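PDB 5DTE: monosaccharide-transporting ATPase from Actinobacillus succinogenes, which probably serves as the periplasmic sugar-binding component of an ABC transporter and binds beta-D-allopyranose. Local coordinates for residues 27-32 and 57-62; 149-154 and 183-188. All coordinates share one frame; numbering follows the deposited sequence.

In the fold
The two contacts lie on opposite sides of the chain's centre, their own centres 45 Å apart and their nearest atoms about 31 Å apart, so neither touches the other. Contact 1 pairs the first two strands of the six-stranded parallel sheet, whereas contact 2 packs the end of helix 138-152 against the turn that leads into edge strand 188-195 of the four-stranded sheet. Two such sheets are characteristic of the two-lobed periplasmic binding proteins, in which the sugar sits in the cleft between the lobes. No residue of either contact lines the allopyranose pocket; the side chain of Leu31 in contact 1 is still about 13 Å from the sugar.

Contact 1 of 2, residues 27-32 and 57-62; sequences PQIALL and IDLIVQ
Residues 27-32 and 57-62 run side by side in the same direction, their strand axes 4.6 Å apart at the closest and 23° from parallel. Five backbone hydrogen bonds join them. Asp58 N donates to Pro27 O, and Ile29 N reaches Asp58 O at 2.9 Å; the pattern then repeats with Ile60 N to Ile29 O, Leu31 N to Ile60 O and Gln62 N to Leu31 O. CA-H...O contacts, most of them to the same carbonyls, add to these, among them Val61 CA to Leu31 O at 3.4 Å.

The two strands are the outer elements of a right-handed beta-alpha-beta crossover through helix 39-54, with 58-63 at the edge of the sheet and strand 87-90 flanking 28-33 across from it. Leu31, Leu59 and Val61 face the crossover helix; Ala30, Leu32 and Gln62 turn to helix 70-82 on the other face.

Apolar contacts fill in around the backbone pairing. Just before the strands begin, Ile57 CD1 lies against the Pro27 ring, 3.6 Å from CB, while its CG2 branch meets Ile29 CB at 4.0 Å. Gln28 has CG anti to its own N (chi1 168°) and an extended chain beyond, which carries its aliphatic part and amide past Ile60 CD1, 3.5 Å from Gln28 CG. Further along, Leu32 and Gln62 point the same way, and Leu32 CD2 rests alongside Gln62 CB.

The one charged side chain of the pair, Asp58, forms a salt bridge through OD1 with Lys26, just before the first segment.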
# COMPACT_ATOMS: atom_id res chain seq x y z
N PRO A 27 27.53 -0.56 -8.50
CA PRO A 27 26.51 -1.61 -8.55
C PRO A 27 25.23 -1.14 -9.21
O PRO A 27 24.80 -0.02 -8.95
CB PRO A 27 26.27 -1.95 -7.08
CG PRO A 27 27.41 -1.38 -6.34
CD PRO A 27 27.83 -0.17 -7.11
N GLN A 28 24.64 -2.00 -10.04
CA GLN A 28 23.48 -1.65 -10.87
C GLN A 28 22.22 -2.40 -10.42
O GLN A 28 22.14 -3.62 -10.57
CB GLN A 28 23.80 -1.96 -12.34
CG GLN A 28 22.61 -1.92 -13.27
CD GLN A 28 23.00 -2.13 -14.72
OE1 GLN A 28 22.68 -3.15 -15.34
NE2 GLN A 28 23.70 -1.16 -15.28
N ILE A 29 21.26 -1.67 -9.84
CA ILE A 29 20.09 -2.28 -9.18
C ILE A 29 18.79 -1.94 -9.90
O ILE A 29 18.59 -0.80 -10.29
CB ILE A 29 19.96 -1.82 -7.71
CG1 ILE A 29 21.10 -2.43 -6.87
CG2 ILE A 29 18.61 -2.23 -7.14
CD1 ILE A 29 20.84 -2.47 -5.39
N ALA A 30 17.91 -2.92 -10.10
CA ALA A 30 16.67 -2.65 -10.79
C ALA A 30 15.53 -2.49 -9.79
O ALA A 30 15.44 -3.21 -8.79
CB ALA A 30 16.35 -3.76 -11.80
N LEU A 31 14.67 -1.50 -10.05
CA LEU A 31 13.45 -1.30 -9.31
C LEU A 31 12.28 -1.52 -10.27
O LEU A 31 12.13 -0.80 -11.25
CB LEU A 31 13.40 0.10 -8.71
CG LEU A 31 12.12 0.42 -7.96
CD1 LEU A 31 11.95 -0.56 -6.82
CD2 LEU A 31 12.11 1.86 -7.44
N LEU A 32 11.47 -2.53 -10.00
CA LEU A 32 10.42 -2.91 -10.95
C LEU A 32 9.05 -2.76 -10.33
O LEU A 32 8.69 -3.48 -9.40
CB LEU A 32 10.64 -4.34 -11.43
CG LEU A 32 11.97 -4.47 -12.17
CD1 LEU A 32 12.22 -5.90 -12.59
CD2 LEU A 32 11.99 -3.55 -13.37
N ILE A 57 24.57 4.27 -6.27
CA ILE A 57 23.97 3.14 -6.99
C ILE A 57 23.42 3.59 -8.35
O ILE A 57 22.78 4.64 -8.45
CB ILE A 57 22.82 2.49 -6.15
CG1 ILE A 57 23.40 1.64 -5.03
CG2 ILE A 57 21.91 1.62 -6.99
CD1 ILE A 57 24.29 0.57 -5.55
N ASP A 58 23.68 2.80 -9.40
CA ASP A 58 23.03 3.02 -10.70
C ASP A 58 21.65 2.37 -10.66
O ASP A 58 21.56 1.15 -10.59
CB ASP A 58 23.87 2.47 -11.86
CG ASP A 58 24.90 3.49 -12.40
OD1 ASP A 58 24.81 4.70 -12.06
OD2 ASP A 58 25.79 3.08 -13.17
N LEU A 59 20.59 3.18 -10.72
CA LEU A 59 19.22 2.69 -10.49
C LEU A 59 18.32 2.62 -11.74
O LEU A 59 18.12 3.62 -12.44
CB LEU A 59 18.53 3.56 -9.44
CG LEU A 59 17.13 3.05 -9.12
CD1 LEU A 59 17.26 1.83 -8.22
CD2 LEU A 59 16.30 4.14 -8.49
N ILE A 60 17.75 1.45 -11.99
CA ILE A 60 16.99 1.19 -13.22
C ILE A 60 15.52 0.97 -12.97
O ILE A 60 15.12 -0.14 -12.60
CB ILE A 60 17.54 -0.04 -13.97
CG1 ILE A 60 19.06 -0.09 -13.89
CG2 ILE A 60 17.05 -0.04 -15.39
CD1 ILE A 60 19.67 -1.07 -14.87
N VAL A 61 14.70 1.99 -13.21
CA VAL A 61 13.26 1.90 -12.99
C VAL A 61 12.48 1.47 -14.24
O VAL A 61 12.60 2.08 -15.30
CB VAL A 61 12.68 3.24 -12.49
CG1 VAL A 61 11.18 3.14 -12.39
CG2 VAL A 61 13.30 3.62 -11.16
N GLN A 62 11.70 0.41 -14.10
CA GLN A 62 10.80 -0.02 -15.16
C GLN A 62 9.44 -0.26 -14.56
O GLN A 62 9.32 -0.89 -13.52
CB GLN A 62 11.29 -1.29 -15.86
CG GLN A 62 12.74 -1.26 -16.30
CD GLN A 62 12.96 -2.06 -17.57
OE1 GLN A 62 12.01 -2.51 -18.20
NE2 GLN A 62 14.23 -2.22 -17.95

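Contact 2 of 2, residues 149-154 and 183-188; sequences LAEAIG and AEYPDI
Ala150 CB sits over one face of the Tyr185 ring, 3.8 Å from its centroid and 17° off the ring normal, a CH-pi contact displaced toward the CE2 side. The same methyl meets Ile188 CD1 at 3.6 Å, which comes in from a direction roughly at right angles to that of the ring. Ile188 CD1 goes on to touch Ile153 CD1, 3.8 Å away.

At the edge of the ring, Tyr185 OH donates to Glu151 OE1 in the ring plane, though their 2.5 Å separation is too short to be taken literally at this resolution. The glutamate chain bends at chi2 (-82°) to bring its carboxylate there, its plane 61° from that of the ring. Lys147 makes a further, weak hydrogen bond to the same hydroxyl.

A Schellman motif ends the helix: Lys155 N bonds to Ala150 O and Gly154 N to Glu151 O, with Gly154, at positive phi, as the C-prime residue. A type I turn from Tyr185 to Ile188 reverses the other segment. The contact joins helix 138-152 to the loop between helix 169-182 and edge strand 188-195, and strand 245-247 packs against Leu149 of the last helical turn and Ile153 just beyond it.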
# COMPACT_ATOMS: atom_id res chain seq x y z
N LEU A 149 -11.03 6.16 13.37
CA LEU A 149 -12.28 6.67 12.82
C LEU A 149 -13.48 6.25 13.66
O LEU A 149 -14.45 7.00 13.80
CB LEU A 149 -12.44 6.19 11.38
CG LEU A 149 -13.76 6.45 10.63
CD1 LEU A 149 -13.82 7.89 10.12
CD2 LEU A 149 -13.95 5.43 9.49
N ALA A 150 -13.44 5.02 14.19
CA ALA A 150 -14.50 4.52 15.08
C ALA A 150 -14.66 5.46 16.25
O ALA A 150 -15.76 5.91 16.53
CB ALA A 150 -14.19 3.13 15.56
N GLU A 151 -13.54 5.75 16.91
CA GLU A 151 -13.49 6.75 17.97
C GLU A 151 -13.94 8.14 17.50
O GLU A 151 -14.69 8.81 18.21
CB GLU A 151 -12.07 6.81 18.53
CG GLU A 151 -11.64 5.51 19.19
CD GLU A 151 -12.15 5.38 20.62
OE1 GLU A 151 -12.71 4.32 20.96
OE2 GLU A 151 -11.96 6.35 21.40
N ALA A 152 -13.49 8.55 16.32
CA ALA A 152 -13.83 9.87 15.76
C ALA A 152 -15.32 10.10 15.50
O ALA A 152 -15.81 11.21 15.70
CB ALA A 152 -13.05 10.08 14.46
N ILE A 153 -16.05 9.07 15.06
CA ILE A 153 -17.47 9.25 14.80
C ILE A 153 -18.31 8.88 16.01
O ILE A 153 -19.52 8.73 15.93
CB ILE A 153 -17.96 8.44 13.58
CG1 ILE A 153 -17.82 6.94 13.82
CG2 ILE A 153 -17.21 8.87 12.36
CD1 ILE A 153 -18.85 6.10 13.04
N GLY A 154 -17.64 8.73 17.15
CA GLY A 154 -18.32 8.67 18.42
C GLY A 154 -18.62 7.29 18.93
O GLY A 154 -19.62 7.10 19.61
N ALA A 183 -15.68 -4.38 14.97
CA ALA A 183 -16.23 -5.49 15.73
C ALA A 183 -16.12 -5.21 17.23
O ALA A 183 -16.81 -5.84 18.02
CB ALA A 183 -15.51 -6.79 15.37
N GLU A 184 -15.26 -4.26 17.60
CA GLU A 184 -15.09 -3.85 19.00
C GLU A 184 -16.09 -2.77 19.40
O GLU A 184 -16.26 -2.47 20.60
CB GLU A 184 -13.65 -3.36 19.24
CG GLU A 184 -12.60 -4.44 19.06
CD GLU A 184 -11.20 -3.96 19.39
OE1 GLU A 184 -11.06 -2.81 19.88
OE2 GLU A 184 -10.23 -4.73 19.15
N TYR A 185 -16.75 -2.20 18.41
CA TYR A 185 -17.75 -1.17 18.65
C TYR A 185 -19.13 -1.64 18.21
O TYR A 185 -19.53 -1.40 17.07
CB TYR A 185 -17.37 0.12 17.92
CG TYR A 185 -16.04 0.68 18.38
CD1 TYR A 185 -15.98 1.68 19.35
CD2 TYR A 185 -14.84 0.19 17.86
CE1 TYR A 185 -14.77 2.19 19.78
CE2 TYR A 185 -13.62 0.69 18.29
CZ TYR A 185 -13.60 1.69 19.25
OH TYR A 185 -12.40 2.20 19.69
N PRO A 186 -19.86 -2.34 19.12
CA PRO A 186 -21.18 -2.91 18.85
C PRO A 186 -22.19 -1.88 18.35
O PRO A 186 -23.22 -2.27 17.81
CB PRO A 186 -21.61 -3.47 20.21
CG PRO A 186 -20.34 -3.82 20.87
CD PRO A 186 -19.38 -2.73 20.46
N ASP A 187 -21.89 -0.60 18.52
CA ASP A 187 -22.77 0.46 18.03
C ASP A 187 -22.29 0.99 16.68
O ASP A 187 -22.84 1.96 16.16
CB ASP A 187 -22.85 1.61 19.03
CG ASP A 187 -23.99 1.44 20.00
OD1 ASP A 187 -24.81 0.53 19.81
OD2 ASP A 187 -24.08 2.25 20.96
N ILE A 188 -21.24 0.36 16.15
CA ILE A 188 -20.87 0.60 14.76
C ILE A 188 -21.10 -0.65 13.93
O ILE A 188 -20.66 -1.76 14.30
CB ILE A 188 -19.41 1.04 14.58
CG1 ILE A 188 -19.15 2.37 15.32
CG2 ILE A 188 -19.12 1.17 13.10
CD1 ILE A 188 -17.77 3.01 15.06